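Long-range contact in tryptophan synthase alpha chain (Campylobacter jejuni, PDB 3THA), which probably cleaves indoleglycerol phosphate to indole and glyceraldehyde 3-phosphate, the aldol step carried out by the alpha subunit of tryptophan synthase: residues Tyr140-Thr152 with Leu160-Ser173. Residues are numbered along the deposited sequence; the frame is centred on the assembly and turned at random.
Sequences YNIALITLVSVTT and LVKHAKGFIYLLAS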
ATOM      1  N   TYR B 140     -19.725  18.025  -5.439  1.00 70.79           N
ATOM      2  CA  TYR B 140     -20.749  16.990  -5.660  1.00 70.54           C
ATOM      3  C   TYR B 140     -21.300  16.375  -4.371  1.00 69.61           C
ATOM      4  O   TYR B 140     -22.020  15.373  -4.410  1.00 68.86           O
ATOM      5  CB  TYR B 140     -20.205  15.896  -6.583  1.00 69.36           C
ATOM      6  CG  TYR B 140     -19.933  16.378  -7.988  1.00 70.82           C
ATOM      7  CD1 TYR B 140     -18.634  16.703  -8.388  1.00 70.86           C
ATOM      8  CD2 TYR B 140     -20.977  16.525  -8.917  1.00 72.83           C
ATOM      9  CE1 TYR B 140     -18.363  17.149  -9.691  1.00 73.17           C
ATOM     10  CE2 TYR B 140     -20.730  16.986 -10.221  1.00 75.16           C
ATOM     11  CZ  TYR B 140     -19.417  17.301 -10.603  1.00 76.10           C
ATOM     12  OH  TYR B 140     -19.143  17.756 -11.888  1.00 78.04           O
ATOM     13  N   ASN B 141     -20.965  16.994  -3.239  1.00 69.10           N
ATOM     14  CA  ASN B 141     -21.396  16.516  -1.930  1.00 68.73           C
ATOM     15  C   ASN B 141     -20.960  15.078  -1.643  1.00 66.36           C
ATOM     16  O   ASN B 141     -21.765  14.211  -1.297  1.00 66.84           O
ATOM     17  CB  ASN B 141     -22.911  16.657  -1.785  1.00 71.15           C
ATOM     18  CG  ASN B 141     -23.333  18.034  -1.311  1.00 73.28           C
ATOM     19  OD1 ASN B 141     -22.534  18.832  -0.805  1.00 74.81           O
ATOM     20  ND2 ASN B 141     -24.610  18.300  -1.433  1.00 77.37           N
ATOM     21  N   ILE B 142     -19.670  14.843  -1.846  1.00 64.01           N
ATOM     22  CA  ILE B 142     -19.018  13.584  -1.559  1.00 60.98           C
ATOM     23  C   ILE B 142     -17.991  13.966  -0.523  1.00 59.89           C
ATOM     24  O   ILE B 142     -17.320  14.994  -0.632  1.00 60.19           O
ATOM     25  CB  ILE B 142     -18.323  13.023  -2.808  1.00 59.69           C
ATOM     26  CG1 ILE B 142     -19.322  12.302  -3.691  1.00 61.03           C
ATOM     27  CG2 ILE B 142     -17.292  12.038  -2.432  1.00 59.05           C
ATOM     28  CD1 ILE B 142     -19.432  10.822  -3.395  1.00 61.60           C
ATOM     29  N   ALA B 143     -17.897  13.162   0.508  1.00 58.48           N
ATOM     30  CA  ALA B 143     -16.914  13.397   1.510  1.00 57.26           C
ATOM     31  C   ALA B 143     -15.597  12.728   1.108  1.00 55.93           C
ATOM     32  O   ALA B 143     -15.580  11.564   0.664  1.00 55.53           O
ATOM     33  CB  ALA B 143     -17.416  12.842   2.836  1.00 57.31           C
ATOM     34  N   LEU B 144     -14.506  13.476   1.279  1.00 54.68           N
ATOM     35  CA  LEU B 144     -13.132  12.957   1.255  1.00 52.23           C
ATOM     36  C   LEU B 144     -12.678  12.687   2.690  1.00 52.32           C
ATOM     37  O   LEU B 144     -12.491  13.625   3.479  1.00 53.62           O
ATOM     38  CB  LEU B 144     -12.173  13.978   0.608  1.00 51.23           C
ATOM     39  CG  LEU B 144     -10.771  13.415   0.453  1.00 47.89           C
ATOM     40  CD1 LEU B 144     -10.816  12.120  -0.437  1.00 47.83           C
ATOM     41  CD2 LEU B 144      -9.824  14.400  -0.139  1.00 44.42           C
ATOM     42  N   ILE B 145     -12.498  11.417   3.020  1.00 50.31           N
ATOM     43  CA  ILE B 145     -12.472  10.970   4.384  1.00 49.88           C
ATOM     44  C   ILE B 145     -11.104  11.236   4.958  1.00 51.03           C
ATOM     45  O   ILE B 145     -10.090  11.007   4.290  1.00 50.60           O
ATOM     46  CB  ILE B 145     -12.843   9.447   4.457  1.00 50.37           C
ATOM     47  CG1 ILE B 145     -14.226   9.174   3.867  1.00 48.34           C
ATOM     48  CG2 ILE B 145     -12.678   8.836   5.866  1.00 48.68           C
ATOM     49  CD1 ILE B 145     -15.397   9.699   4.707  1.00 52.09           C
ATOM     50  N   THR B 146     -11.096  11.707   6.210  1.00 52.12           N
ATOM     51  CA  THR B 146      -9.927  12.189   6.905  1.00 52.88           C
ATOM     52  C   THR B 146      -9.375  11.104   7.819  1.00 54.37           C
ATOM     53  O   THR B 146     -10.122  10.531   8.638  1.00 55.18           O
ATOM     54  CB  THR B 146     -10.303  13.382   7.851  1.00 53.53           C
ATOM     55  OG1 THR B 146     -10.975  14.413   7.125  1.00 54.55           O
ATOM     56  CG2 THR B 146      -9.082  13.986   8.489  1.00 52.76           C
ATOM     57  N   LEU B 147      -8.058  10.905   7.746  1.00 54.53           N
ATOM     58  CA  LEU B 147      -7.384   9.883   8.497  1.00 56.62           C
ATOM     59  C   LEU B 147      -6.618  10.474   9.617  1.00 57.62           C
ATOM     60  O   LEU B 147      -5.951  11.472   9.419  1.00 59.81           O
ATOM     61  CB  LEU B 147      -6.387   9.156   7.600  1.00 56.94           C
ATOM     62  CG  LEU B 147      -6.944   7.964   6.850  1.00 59.05           C
ATOM     63  CD1 LEU B 147      -8.242   8.307   6.057  1.00 58.79           C
ATOM     64  CD2 LEU B 147      -5.865   7.466   5.942  1.00 61.64           C
ATOM     65  N   VAL B 148      -6.679   9.872  10.795  1.00 57.78           N
ATOM     66  CA  VAL B 148      -5.811  10.289  11.887  1.00 57.73           C
ATOM     67  C   VAL B 148      -5.270   9.053  12.595  1.00 58.92           C
ATOM     68  O   VAL B 148      -5.892   8.002  12.504  1.00 59.12           O
ATOM     69  CB  VAL B 148      -6.503  11.280  12.881  1.00 58.25           C
ATOM     70  CG1 VAL B 148      -7.494  12.176  12.161  1.00 56.75           C
ATOM     71  CG2 VAL B 148      -7.180  10.564  14.023  1.00 58.49           C
ATOM     72  N   SER B 149      -4.118   9.176  13.264  1.00 59.58           N
ATOM     73  CA  SER B 149      -3.555   8.111  14.081  1.00 60.63           C
ATOM     74  C   SER B 149      -3.555   8.495  15.518  1.00 62.67           C
ATOM     75  O   SER B 149      -3.847   9.646  15.893  1.00 63.49           O
ATOM     76  CB  SER B 149      -2.107   7.905  13.721  1.00 61.15           C
ATOM     77  OG  SER B 149      -1.977   7.872  12.318  1.00 63.14           O
ATOM     78  N   VAL B 150      -3.166   7.538  16.336  1.00 64.07           N
ATOM     79  CA  VAL B 150      -3.030   7.748  17.752  1.00 65.50           C
ATOM     80  C   VAL B 150      -1.910   8.768  18.020  1.00 66.33           C
ATOM     81  O   VAL B 150      -1.900   9.446  19.054  1.00 67.49           O
ATOM     82  CB  VAL B 150      -2.820   6.377  18.475  1.00 67.28           C
ATOM     83  CG1 VAL B 150      -2.177   6.537  19.841  1.00 69.25           C
ATOM     84  CG2 VAL B 150      -4.138   5.648  18.618  1.00 66.28           C
ATOM     85  N   THR B 151      -0.995   8.905  17.064  1.00 65.42           N
ATOM     86  CA  THR B 151       0.200   9.737  17.256  1.00 65.63           C
ATOM     87  C   THR B 151       0.124  11.099  16.585  1.00 63.31           C
ATOM     88  O   THR B 151       1.017  11.910  16.774  1.00 64.26           O
ATOM     89  CB  THR B 151       1.419   9.075  16.599  1.00 66.32           C
ATOM     90  OG1 THR B 151       1.069   8.755  15.251  1.00 66.11           O
ATOM     91  CG2 THR B 151       1.846   7.813  17.338  1.00 68.45           C
ATOM     92  N   THR B 152      -0.881  11.321  15.748  1.00 60.72           N
ATOM     93  CA  THR B 152      -1.021  12.588  15.056  1.00 59.52           C
ATOM     94  C   THR B 152      -1.162  13.638  16.114  1.00 59.32           C
ATOM     95  O   THR B 152      -1.978  13.461  17.001  1.00 59.70           O
ATOM     96  CB  THR B 152      -2.260  12.645  14.159  1.00 58.17           C
ATOM     97  OG1 THR B 152      -2.191  11.597  13.193  1.00 58.92           O
ATOM     98  CG2 THR B 152      -2.312  13.963  13.417  1.00 57.84           C
ATOM     99  N   LEU B 160      -7.215  18.923  11.069  1.00 59.06           N
ATOM    100  CA  LEU B 160      -7.756  17.978  10.082  1.00 57.20           C
ATOM    101  C   LEU B 160      -9.258  17.764  10.235  1.00 56.72           C
ATOM    102  O   LEU B 160      -9.968  17.566   9.229  1.00 55.12           O
ATOM    103  CB  LEU B 160      -7.021  16.648  10.137  1.00 56.84           C
ATOM    104  CG  LEU B 160      -5.624  16.685   9.507  1.00 59.17           C
ATOM    105  CD1 LEU B 160      -4.744  15.586  10.108  1.00 61.16           C
ATOM    106  CD2 LEU B 160      -5.675  16.546   7.977  1.00 59.46           C
ATOM    107  N   VAL B 161      -9.757  17.811  11.468  1.00 56.46           N
ATOM    108  CA  VAL B 161     -11.137  17.388  11.682  1.00 57.52           C
ATOM    109  C   VAL B 161     -12.152  18.506  11.818  1.00 59.76           C
ATOM    110  O   VAL B 161     -13.321  18.315  11.537  1.00 60.30           O
ATOM    111  CB  VAL B 161     -11.296  16.378  12.845  1.00 57.46           C
ATOM    112  CG1 VAL B 161     -10.368  15.199  12.638  1.00 55.58           C
ATOM    113  CG2 VAL B 161     -11.055  17.032  14.181  1.00 58.41           C
ATOM    114  N   LYS B 162     -11.718  19.683  12.231  1.00 62.12           N
ATOM    115  CA  LYS B 162     -12.673  20.765  12.503  1.00 64.40           C
ATOM    116  C   LYS B 162     -13.627  20.965  11.326  1.00 64.52           C
ATOM    117  O   LYS B 162     -14.810  21.250  11.532  1.00 65.78           O
ATOM    118  CB  LYS B 162     -11.937  22.067  12.824  1.00 64.66           C
ATOM    119  CG  LYS B 162     -12.796  23.172  13.386  1.00 66.33           C
ATOM    120  CD  LYS B 162     -12.071  24.532  13.324  1.00 65.13           C
ATOM    121  CE  LYS B 162     -13.017  25.692  13.679  1.00 64.42           C
ATOM    122  NZ  LYS B 162     -12.797  26.130  15.070  1.00 65.53           N
ATOM    123  N   HIS B 163     -13.105  20.782  10.113  1.00 64.17           N
ATOM    124  CA  HIS B 163     -13.853  21.033   8.878  1.00 65.29           C
ATOM    125  C   HIS B 163     -14.076  19.794   8.007  1.00 64.07           C
ATOM    126  O   HIS B 163     -14.343  19.937   6.810  1.00 64.51           O
ATOM    127  CB  HIS B 163     -13.138  22.105   8.043  1.00 65.99           C
ATOM    128  CG  HIS B 163     -13.116  23.462   8.688  1.00 70.11           C
ATOM    129  ND1 HIS B 163     -14.219  24.014   9.316  1.00 74.58           N
ATOM    130  CD2 HIS B 163     -12.130  24.388   8.787  1.00 73.00           C
ATOM    131  CE1 HIS B 163     -13.906  25.209   9.789  1.00 76.25           C
ATOM    132  NE2 HIS B 163     -12.644  25.465   9.478  1.00 76.04           N
ATOM    133  N   ALA B 164     -13.959  18.595   8.590  1.00 62.71           N
ATOM    134  CA  ALA B 164     -14.056  17.335   7.835  1.00 60.36           C
ATOM    135  C   ALA B 164     -15.506  16.939   7.578  1.00 60.50           C
ATOM    136  O   ALA B 164     -16.406  17.540   8.121  1.00 61.14           O
ATOM    137  CB  ALA B 164     -13.352  16.220   8.571  1.00 59.81           C
ATOM    138  N   LYS B 165     -15.701  15.919   6.747  1.00 58.69           N
ATOM    139  CA  LYS B 165     -17.017  15.443   6.383  1.00 58.78           C
ATOM    140  C   LYS B 165     -17.032  13.898   6.407  1.00 56.92           C
ATOM    141  O   LYS B 165     -15.996  13.243   6.227  1.00 56.06           O
ATOM    142  CB  LYS B 165     -17.411  15.981   5.004  1.00 59.63           C
ATOM    143  CG  LYS B 165     -17.306  17.548   4.813  1.00 63.37           C
ATOM    144  CD  LYS B 165     -18.484  18.361   5.405  1.00 68.99           C
ATOM    145  CE  LYS B 165     -18.484  19.837   4.912  1.00 70.37           C
ATOM    146  NZ  LYS B 165     -18.109  19.925   3.428  1.00 71.57           N
ATOM    147  N   GLY B 166     -18.191  13.318   6.673  1.00 56.40           N
ATOM    148  CA  GLY B 166     -18.325  11.859   6.668  1.00 55.88           C
ATOM    149  C   GLY B 166     -18.114  11.193   8.003  1.00 56.05           C
ATOM    150  O   GLY B 166     -19.027  11.192   8.851  1.00 58.91           O
ATOM    151  N   PHE B 167     -16.909  10.653   8.203  1.00 53.85           N
ATOM    152  CA  PHE B 167     -16.508  10.050   9.469  1.00 53.11           C
ATOM    153  C   PHE B 167     -15.014  10.247   9.621  1.00 52.23           C
ATOM    154  O   PHE B 167     -14.346  10.468   8.644  1.00 51.45           O
ATOM    155  CB  PHE B 167     -16.908   8.547   9.543  1.00 53.43           C
ATOM    156  CG  PHE B 167     -16.191   7.635   8.546  1.00 51.98           C
ATOM    157  CD1 PHE B 167     -16.760   7.343   7.314  1.00 51.91           C
ATOM    158  CD2 PHE B 167     -14.960   7.042   8.865  1.00 54.31           C
ATOM    159  CE1 PHE B 167     -16.137   6.484   6.400  1.00 49.53           C
ATOM    160  CE2 PHE B 167     -14.302   6.152   7.960  1.00 52.18           C
ATOM    161  CZ  PHE B 167     -14.895   5.874   6.730  1.00 52.97           C
ATOM    162  N   ILE B 168     -14.496  10.207  10.841  1.00 52.54           N
ATOM    163  CA  ILE B 168     -13.065  10.230  11.031  1.00 51.86           C
ATOM    164  C   ILE B 168     -12.566   8.805  11.024  1.00 52.91           C
ATOM    165  O   ILE B 168     -13.144   7.936  11.685  1.00 52.74           O
ATOM    166  CB  ILE B 168     -12.636  10.931  12.346  1.00 52.63           C
ATOM    167  CG1 ILE B 168     -13.399  12.252  12.527  1.00 51.40           C
ATOM    168  CG2 ILE B 168     -11.118  11.165  12.342  1.00 50.29           C
ATOM    169  CD1 ILE B 168     -13.199  13.228  11.393  1.00 48.23           C
ATOM    170  N   TYR B 169     -11.492   8.575  10.262  1.00 53.19           N
ATOM    171  CA  TYR B 169     -10.886   7.276  10.161  1.00 53.94           C
ATOM    172  C   TYR B 169      -9.728   7.317  11.115  1.00 55.99           C
ATOM    173  O   TYR B 169      -8.653   7.829  10.769  1.00 56.07           O
ATOM    174  CB  TYR B 169     -10.389   7.051   8.744  1.00 53.97           C
ATOM    175  CG  TYR B 169     -10.157   5.592   8.320  1.00 54.66           C
ATOM    176  CD1 TYR B 169      -9.442   4.702   9.130  1.00 56.45           C
ATOM    177  CD2 TYR B 169     -10.638   5.120   7.097  1.00 53.52           C
ATOM    178  CE1 TYR B 169      -9.239   3.380   8.751  1.00 57.00           C
ATOM    179  CE2 TYR B 169     -10.453   3.769   6.716  1.00 56.18           C
ATOM    180  CZ  TYR B 169      -9.730   2.926   7.541  1.00 57.19           C
ATOM    181  OH  TYR B 169      -9.495   1.606   7.171  1.00 61.99           O
ATOM    182  N   LEU B 170      -9.957   6.805  12.324  1.00 57.99           N
ATOM    183  CA  LEU B 170      -8.917   6.597  13.321  1.00 60.22           C
ATOM    184  C   LEU B 170      -8.132   5.280  13.128  1.00 62.02           C
ATOM    185  O   LEU B 170      -8.622   4.204  13.468  1.00 64.03           O
ATOM    186  CB  LEU B 170      -9.495   6.640  14.736  1.00 60.45           C
ATOM    187  CG  LEU B 170      -8.398   6.550  15.808  1.00 62.50           C
ATOM    188  CD1 LEU B 170      -7.193   7.530  15.554  1.00 60.84           C
ATOM    189  CD2 LEU B 170      -8.940   6.757  17.185  1.00 62.95           C
ATOM    190  N   LEU B 171      -6.912   5.366  12.611  1.00 62.81           N
ATOM    191  CA  LEU B 171      -6.065   4.193  12.538  1.00 64.84           C
ATOM    192  C   LEU B 171      -5.725   3.775  13.949  1.00 68.28           C
ATOM    193  O   LEU B 171      -5.740   4.589  14.876  1.00 69.19           O
ATOM    194  CB  LEU B 171      -4.800   4.455  11.721  1.00 64.15           C
ATOM    195  CG  LEU B 171      -5.108   4.949  10.309  1.00 62.91           C
ATOM    196  CD1 LEU B 171      -3.861   5.316   9.569  1.00 63.53           C
ATOM    197  CD2 LEU B 171      -5.865   3.913   9.544  1.00 62.92           C
ATOM    198  N   ALA B 172      -5.475   2.489  14.119  1.00 70.34           N
ATOM    199  CA  ALA B 172      -5.120   1.964  15.398  1.00 73.93           C
ATOM    200  C   ALA B 172      -3.631   1.692  15.287  1.00 76.41           C
ATOM    201  O   ALA B 172      -3.099   1.549  14.177  1.00 75.70           O
ATOM    202  CB  ALA B 172      -5.908   0.708  15.666  1.00 75.02           C
ATOM    203  N   SER B 173      -2.945   1.702  16.418  1.00 80.15           N
ATOM    204  CA  SER B 173      -1.518   1.482  16.431  1.00 83.34           C
ATOM    205  C   SER B 173      -1.275   0.101  16.947  1.00 86.86           C
ATOM    206  O   SER B 173      -2.125  -0.468  17.649  1.00 88.80           O
ATOM    207  CB  SER B 173      -0.833   2.448  17.371  1.00 83.98           C
ATOM    208  OG  SER B 173      -1.123   3.765  16.994  1.00 84.29           O
TER
HETATM  209  O   HOH W   1     -13.474  15.182   5.339  1.00 54.87           O
HETATM  210  O   HOH W   2     -13.506  12.738   7.293  1.00 48.73           O
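Strands 143-148 and 168-171 are neighbours in the closed eight-stranded parallel TIM barrel, joined by helix 154-161 as a beta-alpha-beta unit. Across the seam Tyr169 N donates a hydrogen bond to Thr146 O (2.9 Å). Val148 N donates to Tyr169 O (2.8 Å), tilted 25° from that carbonyl's plane, and Leu171 N to Val148 O (2.8 Å). Nearer the start of the strands the direct ladder gives way to water. One molecule accepts from Thr146 N and lies within hydrogen-bonding distance of Lys165 O and Phe167 O; a second accepts from Lys165 N and is 2.6 Å from Leu144 O, bridging the two segments.

On the face turned into the barrel, Ile145 lies over Phe167: its CG2, anti to the backbone N, makes a CH-pi contact 4.0 Å from the ring centroid and 20° off the normal, while Ile145 CD1 touches Phe167 CE1. The Phe167 ring goes on to meet Phe203 and Phe7. The same CG2 sits at the edge of the Tyr169 ring, near its plane. Leu147 and Tyr169 run side by side in the same direction, with CD1 of the leucine against CB of the tyrosine. The Tyr169 side chain reaches the neighbourhood of Glu46, one of two predicted proton acceptors, which places this seam beside the probable active site.

Thr146 and Val148 face the connecting helix. Thr146 CG2 packs on Leu160 CB, and its OG1 lies against Ala164 CB. Val148 divides its branches, CG1 reaching Ile168 CG2 and Val161 CG1, while CG2 meets Leu170 CD1; the Val148 and Val161 side chains cross at about a right angle. Beyond the ladder, Ser149 N bonds to Thr152 OG1 at 3.1 Å, closing the 149-152 loop, and Val150 CB rests 3.4 Å from Ser173 OG.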